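Local coordinates for protein rhizobiales Sp. Pch2 (Marine metagenome, PDB 6PB3) that probably remodels HORMA domain proteins as a hexameric TRIP13/Pch2-like AAA+ ATPase, thereby regulating bacterial cGAS-like enzymes in immunity against bacteriophages, at residues D50-W55 / K68-R73; A44-P49 / P75-A80; R185-L190 / R214-E219; S137-L142 / G151-L156. All blocks are in the same frame, centred on the assembly; numbering follows the deposited sequence.

Contact 1 (D50-W55 / K68-R73); sequences DGLSAW and KNVIRR
L52 lays its CD2 methyl across the apolar branches of V70 and I71, and this one carbon makes both of its closest approaches to segment 68-73. It meets V70 CG1 at 3.7 Å, with the two side chains crossing at about a right angle. Against I71 the direction differs: L52 and I71 run antiparallel past each other, so that L52 CD2 rests on the middle of the isoleucine chain, 3.7 Å from its CG1, while the isoleucine reaches back toward helix 49-59. The torsions account for the overlap. In L52, CG stands anti to the backbone N (chi1 -177°), which sends the isobutyl group out toward the short helix. In I71, CG1 and CD1 continue as an extended chain (chi2 -175°), and the CD1 end arrives beside S53, 3.2 Å from its OG. That approach is close but not a polar bond; the hydroxyl has a weak hydrogen bond one turn back, to P49 O of its own chain. The contact joins helix 49-59 to the single turn 68-71, and from that turn the chain runs into strand 76-81, the strand that leads to the probable Walker A loop. V67 extends the apolar patch around L52, as does Y284 of the neighbouring subunit. One turn further along the helix, W55 gives its indole NE1 to T287 O of that subunit and packs on P285 there, while its ring stacks with H59.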
# COMPACT_ATOMS: atom_id res chain seq x y z
N ASP A 50 -22.07 11.60 41.16
CA ASP A 50 -23.33 11.94 41.81
C ASP A 50 -24.00 13.14 41.14
O ASP A 50 -25.23 13.20 41.07
CB ASP A 50 -23.09 12.21 43.30
CG ASP A 50 -22.56 10.99 44.04
OD1 ASP A 50 -22.83 9.86 43.58
OD2 ASP A 50 -21.89 11.17 45.07
N GLY A 51 -23.20 14.07 40.62
CA GLY A 51 -23.78 15.24 39.97
C GLY A 51 -24.59 14.89 38.74
O GLY A 51 -25.58 15.56 38.43
N LEU A 52 -24.18 13.85 38.02
CA LEU A 52 -24.98 13.40 36.87
C LEU A 52 -26.26 12.71 37.33
O LEU A 52 -27.33 12.94 36.75
CB LEU A 52 -24.16 12.46 35.98
CG LEU A 52 -24.86 11.97 34.70
CD1 LEU A 52 -25.18 13.16 33.79
CD2 LEU A 52 -23.99 10.96 33.96
N SER A 53 -26.16 11.87 38.36
CA SER A 53 -27.36 11.23 38.90
C SER A 53 -28.35 12.27 39.39
O SER A 53 -29.56 12.16 39.13
CB SER A 53 -26.99 10.29 40.04
OG SER A 53 -25.92 9.45 39.66
N ALA A 54 -27.87 13.30 40.09
CA ALA A 54 -28.78 14.32 40.60
C ALA A 54 -29.43 15.08 39.46
O ALA A 54 -30.64 15.32 39.48
CB ALA A 54 -28.04 15.28 41.53
N TRP A 55 -28.65 15.45 38.43
CA TRP A 55 -29.24 16.10 37.26
C TRP A 55 -30.32 15.23 36.64
O TRP A 55 -31.39 15.74 36.28
CB TRP A 55 -28.16 16.42 36.23
CG TRP A 55 -28.77 16.76 34.89
CD1 TRP A 55 -29.21 17.98 34.48
CD2 TRP A 55 -29.03 15.85 33.81
NE1 TRP A 55 -29.72 17.90 33.20
CE2 TRP A 55 -29.62 16.60 32.77
CE3 TRP A 55 -28.81 14.49 33.61
CZ2 TRP A 55 -30.00 16.03 31.55
CZ3 TRP A 55 -29.19 13.92 32.40
CH2 TRP A 55 -29.78 14.69 31.39
N LYS A 68 -27.32 5.45 33.06
CA LYS A 68 -26.75 4.18 33.50
C LYS A 68 -25.54 3.81 32.66
O LYS A 68 -24.54 3.29 33.18
CB LYS A 68 -27.80 3.07 33.43
N ASN A 69 -25.59 4.08 31.35
CA ASN A 69 -24.44 3.81 30.51
C ASN A 69 -23.29 4.77 30.80
O ASN A 69 -22.13 4.35 30.86
CB ASN A 69 -24.83 3.84 29.03
CG ASN A 69 -25.69 5.05 28.67
OD1 ASN A 69 -25.55 6.13 29.25
ND2 ASN A 69 -26.59 4.87 27.71
N VAL A 70 -23.59 6.06 31.01
CA VAL A 70 -22.53 7.07 31.09
C VAL A 70 -21.71 6.91 32.36
O VAL A 70 -20.49 7.11 32.37
CB VAL A 70 -23.12 8.49 30.98
CG1 VAL A 70 -22.04 9.52 31.21
CG2 VAL A 70 -23.76 8.70 29.65
N ILE A 71 -22.36 6.54 33.46
CA ILE A 71 -21.69 6.60 34.76
C ILE A 71 -20.70 5.45 34.90
O ILE A 71 -19.55 5.64 35.33
CB ILE A 71 -22.72 6.60 35.89
CG1 ILE A 71 -23.33 7.99 36.04
CG2 ILE A 71 -22.09 6.14 37.20
CD1 ILE A 71 -24.27 8.10 37.21
N ARG A 72 -21.12 4.25 34.52
CA ARG A 72 -20.33 3.05 34.79
C ARG A 72 -19.10 2.91 33.90
O ARG A 72 -18.39 1.90 34.01
CB ARG A 72 -21.22 1.81 34.65
N ARG A 73 -18.81 3.88 33.04
CA ARG A 73 -17.70 3.74 32.10
C ARG A 73 -16.36 3.88 32.82
O ARG A 73 -16.22 4.71 33.72
CB ARG A 73 -17.77 4.80 31.01
CG ARG A 73 -19.08 4.91 30.30
CD ARG A 73 -19.46 3.59 29.62
NE ARG A 73 -18.35 2.88 28.98
CZ ARG A 73 -17.81 3.21 27.81
NH1 ARG A 73 -18.23 4.29 27.16
NH2 ARG A 73 -16.82 2.47 27.30

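Contact 2 (A44-P49 / P75-A80); sequences AVLVNP and PLIVLA
L46 ends in two methyls that settle over the backbone just ahead of strand 76-81. Its CG lies anti to the carbonyl carbon (chi1 -70°) and CD1 prolongs the chain, so this methyl travels furthest from the helix, to 3.6 Å from P75 CA. CD2 reaches the same atom less closely, at 3.9 Å from P75 CA, and the fork straddles the alpha-carbon corner of the proline, CD1 also lying 4.1 Å from P75 CB. CD1 alone carries on to the strand, where it meets I77 CD1 at 3.9 Å. In I77, chi1 (-58°) sets CG1 toward helix 33-47 and chi2 (168°) carries CD1 outward. There L39, M42 and L43 also receive it, so I77 is shared among several apolar side chains of the helix. The strand is the first of the AAA+ core and leads into the probable Walker A loop. The contact sets the last turn of helix 33-47 against its beginning. No hydrogen bond crosses. P75 and I77 use their backbones for bonds to the neighbouring strand 197-203, and the hold of the helix on this strand rests here on apolar burial and the fit of one forked side chain.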
# COMPACT_ATOMS: atom_id res chain seq x y z
N ALA A 44 -15.89 16.10 34.81
CA ALA A 44 -16.61 16.36 36.06
C ALA A 44 -17.45 15.15 36.46
O ALA A 44 -17.51 14.78 37.64
CB ALA A 44 -17.50 17.61 35.90
N VAL A 45 -18.11 14.53 35.48
CA VAL A 45 -18.91 13.35 35.76
C VAL A 45 -18.04 12.20 36.26
O VAL A 45 -18.42 11.48 37.19
CB VAL A 45 -19.68 12.96 34.48
CG1 VAL A 45 -20.38 11.62 34.65
CG2 VAL A 45 -20.66 14.08 34.13
N LEU A 46 -16.86 12.01 35.65
CA LEU A 46 -16.01 10.88 36.03
C LEU A 46 -15.50 11.01 37.46
O LEU A 46 -15.34 10.01 38.16
CB LEU A 46 -14.83 10.77 35.07
CG LEU A 46 -15.17 10.31 33.65
CD1 LEU A 46 -13.90 10.20 32.82
CD2 LEU A 46 -15.94 8.98 33.69
N VAL A 47 -15.23 12.24 37.91
CA VAL A 47 -14.74 12.41 39.27
C VAL A 47 -15.86 12.57 40.27
O VAL A 47 -15.70 12.21 41.44
CB VAL A 47 -13.78 13.62 39.35
CG1 VAL A 47 -12.63 13.42 38.40
CG2 VAL A 47 -14.53 14.91 39.06
N ASN A 48 -17.01 13.09 39.85
CA ASN A 48 -18.14 13.31 40.74
C ASN A 48 -19.41 12.80 40.08
O ASN A 48 -20.27 13.58 39.67
CB ASN A 48 -18.27 14.80 41.08
CG ASN A 48 -19.38 15.07 42.08
OD1 ASN A 48 -19.59 14.29 43.02
ND2 ASN A 48 -20.11 16.16 41.88
N PRO A 49 -19.55 11.47 39.96
CA PRO A 49 -20.71 10.92 39.23
C PRO A 49 -22.05 11.24 39.87
O PRO A 49 -23.08 11.16 39.19
CB PRO A 49 -20.45 9.40 39.24
CG PRO A 49 -19.09 9.19 39.82
CD PRO A 49 -18.73 10.42 40.59
N PRO A 75 -12.87 5.45 33.62
CA PRO A 75 -12.60 6.91 33.58
C PRO A 75 -11.48 7.31 32.63
O PRO A 75 -10.43 7.84 33.02
CB PRO A 75 -12.27 7.22 35.05
CG PRO A 75 -11.67 5.96 35.57
CD PRO A 75 -12.34 4.81 34.83
N LEU A 76 -11.71 7.11 31.33
CA LEU A 76 -10.75 7.44 30.29
C LEU A 76 -11.46 8.26 29.23
O LEU A 76 -12.56 7.90 28.80
CB LEU A 76 -10.15 6.16 29.67
CG LEU A 76 -9.44 6.31 28.32
CD1 LEU A 76 -8.09 7.02 28.46
CD2 LEU A 76 -9.26 4.94 27.63
N ILE A 77 -10.82 9.34 28.78
CA ILE A 77 -11.33 10.17 27.70
C ILE A 77 -10.26 10.25 26.62
O ILE A 77 -9.10 10.56 26.91
CB ILE A 77 -11.72 11.58 28.18
CG1 ILE A 77 -12.77 11.47 29.28
CG2 ILE A 77 -12.25 12.40 27.01
CD1 ILE A 77 -13.02 12.77 30.04
N VAL A 78 -10.65 9.97 25.38
CA VAL A 78 -9.74 9.97 24.25
C VAL A 78 -10.00 11.23 23.43
O VAL A 78 -11.14 11.51 23.06
CB VAL A 78 -9.92 8.70 23.40
CG1 VAL A 78 -9.13 8.80 22.08
CG2 VAL A 78 -9.43 7.49 24.18
N LEU A 79 -8.94 11.98 23.15
CA LEU A 79 -8.97 13.09 22.20
C LEU A 79 -8.27 12.64 20.94
O LEU A 79 -7.06 12.35 20.97
CB LEU A 79 -8.29 14.35 22.77
CG LEU A 79 -8.70 14.86 24.15
CD1 LEU A 79 -8.07 16.26 24.39
CD2 LEU A 79 -10.20 14.93 24.29
N ALA A 80 -9.01 12.57 19.83
CA ALA A 80 -8.50 12.01 18.59
C ALA A 80 -8.72 12.98 17.44
O ALA A 80 -9.77 13.62 17.36
CB ALA A 80 -9.19 10.68 18.26

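Contact 3 (R185-L190 / R214-E219); sequences RGIDRL and RRRAAE
D188 and R216 face each other as a charged pair, with the carboxylate at the edge of the guanidinium. R216 NE donates to D188 OD1 at 3.0 Å, nearly straight (164°), arriving on the syn side of the oxygen and leaving within the guanidinium plane. A second link, from R216 NH2 to D188 OD2, is weak at 3.3 Å. The salt bridge is therefore two-pronged but unequal, as the planes of the two groups, 34° apart, would suggest. The third nitrogen, NH1, is engaged as well: it donates to A212 O in the short helix 211-214, and it also sits above one face of the R215 guanidinium, offset toward its rim. NE and NH1 each have a good acceptor and NH2 a weak one, which should restrict rotation of the group, its plane turned roughly across the extended chain by chi4 of 82°. Nearer the backbone of R216, its CD lies 4.3 Å from I187 CG2. R216 stands in the type I turn R214-A217, closed by A217 N to R214 O at 3.1 Å, between helix 211-214 and the edge strand 219-223 of the AAA+ core. In such ATPases this region commonly carries arginine fingers, and here R214 packs on V83 and R215 on T88 of the neighbouring subunit, the latter in its probable Walker A motif. The carbonyls of R214 and A217 both accept from Q273 NE2 of that subunit. On the far side of helix 179-192, R189 NH2 forms a salt bridge with E133, tying the helix to 124-141.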
# COMPACT_ATOMS: atom_id res chain seq x y z
N ARG A 185 -4.86 -2.30 32.99
CA ARG A 185 -4.98 -2.58 34.42
C ARG A 185 -5.11 -1.29 35.22
O ARG A 185 -5.88 -1.23 36.19
CB ARG A 185 -3.78 -3.40 34.89
CG ARG A 185 -3.74 -4.80 34.28
CD ARG A 185 -2.46 -5.54 34.61
NE ARG A 185 -2.40 -6.82 33.92
CZ ARG A 185 -1.44 -7.73 34.11
NH1 ARG A 185 -0.46 -7.50 34.98
NH2 ARG A 185 -1.47 -8.88 33.44
N GLY A 186 -4.38 -0.24 34.83
CA GLY A 186 -4.48 1.02 35.55
C GLY A 186 -5.85 1.65 35.42
O GLY A 186 -6.44 2.10 36.41
N ILE A 187 -6.38 1.68 34.20
CA ILE A 187 -7.70 2.26 33.95
C ILE A 187 -8.77 1.51 34.72
O ILE A 187 -9.66 2.11 35.34
CB ILE A 187 -8.00 2.25 32.45
CG1 ILE A 187 -7.06 3.20 31.72
CG2 ILE A 187 -9.46 2.57 32.19
CD1 ILE A 187 -7.27 3.16 30.24
N ASP A 188 -8.75 0.18 34.64
CA ASP A 188 -9.73 -0.63 35.36
C ASP A 188 -9.66 -0.36 36.86
O ASP A 188 -10.69 -0.26 37.53
CB ASP A 188 -9.49 -2.11 35.09
CG ASP A 188 -9.83 -2.49 33.68
OD1 ASP A 188 -10.43 -1.66 32.98
OD2 ASP A 188 -9.50 -3.62 33.28
N ARG A 189 -8.44 -0.22 37.38
CA ARG A 189 -8.26 0.02 38.81
C ARG A 189 -8.88 1.36 39.21
O ARG A 189 -9.53 1.46 40.27
CB ARG A 189 -6.77 -0.04 39.13
CG ARG A 189 -6.42 -0.09 40.59
CD ARG A 189 -4.92 -0.32 40.70
NE ARG A 189 -4.38 0.06 41.99
CZ ARG A 189 -3.09 0.30 42.21
NH1 ARG A 189 -2.22 0.20 41.22
NH2 ARG A 189 -2.68 0.64 43.42
N LEU A 190 -8.72 2.39 38.38
CA LEU A 190 -9.37 3.67 38.66
C LEU A 190 -10.88 3.54 38.57
O LEU A 190 -11.61 4.21 39.31
CB LEU A 190 -8.87 4.74 37.68
CG LEU A 190 -7.40 5.17 37.77
CD1 LEU A 190 -7.11 6.34 36.83
CD2 LEU A 190 -7.05 5.53 39.20
N ARG A 214 -9.22 1.49 23.33
CA ARG A 214 -10.31 2.24 22.71
C ARG A 214 -11.65 1.90 23.33
O ARG A 214 -12.45 2.79 23.63
CB ARG A 214 -10.34 1.96 21.21
CG ARG A 214 -10.63 3.16 20.37
CD ARG A 214 -10.78 2.81 18.93
NE ARG A 214 -9.68 1.99 18.44
CZ ARG A 214 -9.63 1.53 17.19
NH1 ARG A 214 -10.61 1.84 16.36
NH2 ARG A 214 -8.61 0.77 16.79
N ARG A 215 -11.90 0.61 23.56
CA ARG A 215 -13.21 0.18 24.03
C ARG A 215 -13.49 0.60 25.46
O ARG A 215 -14.66 0.60 25.86
CB ARG A 215 -13.34 -1.34 23.89
CG ARG A 215 -12.59 -2.16 24.94
CD ARG A 215 -12.83 -3.68 24.71
NE ARG A 215 -12.29 -4.49 25.80
CZ ARG A 215 -11.26 -5.33 25.67
NH1 ARG A 215 -10.66 -5.48 24.48
NH2 ARG A 215 -10.84 -6.03 26.72
N ARG A 216 -12.47 1.01 26.21
CA ARG A 216 -12.65 1.50 27.57
C ARG A 216 -12.90 3.00 27.67
O ARG A 216 -13.29 3.47 28.74
CB ARG A 216 -11.43 1.14 28.41
CG ARG A 216 -11.37 -0.33 28.77
CD ARG A 216 -10.06 -0.70 29.43
NE ARG A 216 -10.12 -2.03 30.06
CZ ARG A 216 -9.94 -3.18 29.41
NH1 ARG A 216 -9.73 -3.18 28.10
NH2 ARG A 216 -9.99 -4.33 30.08
N ALA A 217 -12.72 3.76 26.59
CA ALA A 217 -12.98 5.19 26.65
C ALA A 217 -14.43 5.45 27.06
O ALA A 217 -15.37 4.89 26.48
CB ALA A 217 -12.69 5.85 25.30
N ALA A 218 -14.60 6.25 28.11
CA ALA A 218 -15.93 6.72 28.46
C ALA A 218 -16.45 7.66 27.39
O ALA A 218 -17.63 7.64 27.06
CB ALA A 218 -15.91 7.43 29.80
N GLU A 219 -15.57 8.47 26.83
CA GLU A 219 -15.95 9.31 25.71
C GLU A 219 -14.76 9.48 24.79
O GLU A 219 -13.62 9.57 25.24
CB GLU A 219 -16.45 10.70 26.18
CG GLU A 219 -17.03 11.52 25.03
CD GLU A 219 -17.51 12.89 25.45
OE1 GLU A 219 -17.33 13.27 26.62
OE2 GLU A 219 -18.08 13.59 24.60

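Contact 4 (S137-L142 / G151-L156); sequences SEARKL and GAVILL
The flat peptide group joining G151 to A152 has one face overlaid by L142, whose CD1 methyl stands almost squarely above it. The methyl is 3.4 Å from A152 N and 3.5 Å from G151 C, so it presses on the plane and does not approach an edge. The edges of the strand serve the sheet instead: A152 bonds through its backbone to R105 and T107 on one flank, and V153 to P196 and A198 on the other. L142 gets there with CG anti to the carbonyl carbon (chi1 -61°) and CD1 stretched outward at the end of helix 124-141. The same methyl then touches V153 CG2 at 3.6 Å. V153 CG2 is the second focus of the contact, since it faces the last turns of the helix: A139 N lies 4.0 Å away and E138 CB 4.1 Å away. Only the root of E138 takes part, because its chain bends at chi2 and carries the carboxylate off from the strand. Helix 124-141 connects strand 105-111 to the adjacent parallel strand 151-157 in a beta-alpha-beta unit of the AAA+ domain, and the contact closes the end of that unit where the helix gives way to the strand. Strand 151-157 is the one that in this family runs into the Walker B motif. L109 and T135 enclose V153 further, and A139 rests also on L195, P196 and A197 beside the strand. No other chain of the assembly touches either segment.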
# COMPACT_ATOMS: atom_id res chain seq x y z
N SER A 137 -2.77 6.55 44.69
CA SER A 137 -2.40 7.01 46.03
C SER A 137 -2.88 8.44 46.26
O SER A 137 -3.53 8.73 47.27
CB SER A 137 -0.89 6.90 46.22
OG SER A 137 -0.49 7.48 47.44
N GLU A 138 -2.58 9.34 45.33
CA GLU A 138 -2.99 10.74 45.49
C GLU A 138 -4.50 10.87 45.53
O GLU A 138 -5.04 11.67 46.31
CB GLU A 138 -2.39 11.58 44.37
CG GLU A 138 -0.93 11.93 44.59
CD GLU A 138 -0.72 12.70 45.88
OE1 GLU A 138 -1.43 13.72 46.09
OE2 GLU A 138 0.13 12.28 46.69
N ALA A 139 -5.21 10.10 44.71
CA ALA A 139 -6.67 10.17 44.70
C ALA A 139 -7.26 9.69 46.03
O ALA A 139 -8.30 10.19 46.46
CB ALA A 139 -7.23 9.36 43.54
N ARG A 140 -6.60 8.73 46.69
CA ARG A 140 -7.05 8.29 48.01
C ARG A 140 -6.88 9.40 49.04
O ARG A 140 -7.77 9.62 49.88
CB ARG A 140 -6.29 7.04 48.45
CG ARG A 140 -6.78 5.74 47.81
CD ARG A 140 -5.92 4.54 48.21
NE ARG A 140 -6.28 3.34 47.47
CZ ARG A 140 -5.41 2.39 47.12
NH1 ARG A 140 -4.13 2.52 47.45
NH2 ARG A 140 -5.81 1.33 46.43
N LYS A 141 -5.74 10.09 49.00
CA LYS A 141 -5.54 11.24 49.88
C LYS A 141 -6.64 12.28 49.68
O LYS A 141 -7.17 12.83 50.65
CB LYS A 141 -4.16 11.85 49.62
CG LYS A 141 -3.96 13.22 50.24
CD LYS A 141 -2.56 13.76 49.97
CE LYS A 141 -2.35 15.11 50.65
NZ LYS A 141 -0.94 15.61 50.54
N LEU A 142 -7.00 12.55 48.43
CA LEU A 142 -8.05 13.51 48.12
C LEU A 142 -9.42 13.01 48.56
O LEU A 142 -10.38 13.78 48.64
CB LEU A 142 -8.06 13.81 46.62
CG LEU A 142 -6.78 14.42 46.08
CD1 LEU A 142 -7.01 14.96 44.69
CD2 LEU A 142 -6.28 15.51 47.01
N GLY A 151 -10.98 17.01 46.02
CA GLY A 151 -10.18 17.33 44.86
C GLY A 151 -10.21 16.18 43.88
O GLY A 151 -10.92 15.19 44.09
N ALA A 152 -9.44 16.32 42.81
CA ALA A 152 -9.35 15.25 41.83
C ALA A 152 -7.97 15.25 41.20
O ALA A 152 -7.20 16.20 41.34
CB ALA A 152 -10.41 15.39 40.73
N VAL A 153 -7.69 14.15 40.50
CA VAL A 153 -6.40 13.88 39.88
C VAL A 153 -6.63 13.52 38.42
O VAL A 153 -7.32 12.54 38.13
CB VAL A 153 -5.65 12.74 40.57
CG1 VAL A 153 -4.31 12.49 39.86
CG2 VAL A 153 -5.44 13.05 42.05
N ILE A 154 -6.01 14.25 37.51
CA ILE A 154 -6.08 13.94 36.09
C ILE A 154 -4.72 13.41 35.65
O ILE A 154 -3.69 14.07 35.85
CB ILE A 154 -6.48 15.15 35.24
CG1 ILE A 154 -7.86 15.65 35.66
CG2 ILE A 154 -6.49 14.74 33.76
CD1 ILE A 154 -8.27 16.95 34.97
N LEU A 155 -4.72 12.23 35.06
CA LEU A 155 -3.52 11.69 34.44
C LEU A 155 -3.60 12.00 32.95
O LEU A 155 -4.61 11.69 32.30
CB LEU A 155 -3.41 10.20 34.72
CG LEU A 155 -2.19 9.46 34.19
CD1 LEU A 155 -0.90 9.95 34.84
CD2 LEU A 155 -2.37 7.96 34.42
N LEU A 156 -2.57 12.62 32.40
CA LEU A 156 -2.52 12.97 30.99
C LEU A 156 -1.45 12.14 30.28
O LEU A 156 -0.30 12.09 30.74
CB LEU A 156 -2.25 14.47 30.81
CG LEU A 156 -2.09 15.04 29.40
CD1 LEU A 156 -3.11 14.47 28.40
CD2 LEU A 156 -2.18 16.58 29.44

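Contacts 1 and 2 lie 11 Å apart between centres and share a core, with L52 CD2 of contact 1 touching V45 CG1 of contact 2 at 3.7 Å. Contact 2 is tied to contact 3 through the sheet, where A218 N probably bonds L76 O at 2.7 Å. It meets contact 4 from the helix, V47 CG1 resting 3.8 Å from A152 CB. Contacts 1 and 4 stay apart, about 12 Å between nearest atoms. Strand 76-81 of contact 2 leads to the chain's own probable Walker A loop, whereas the arginines of contact 3 lie by that of the neighbouring subunit; contacts 2 and 3 thus probably relate to the nucleotide sites of two different subunits.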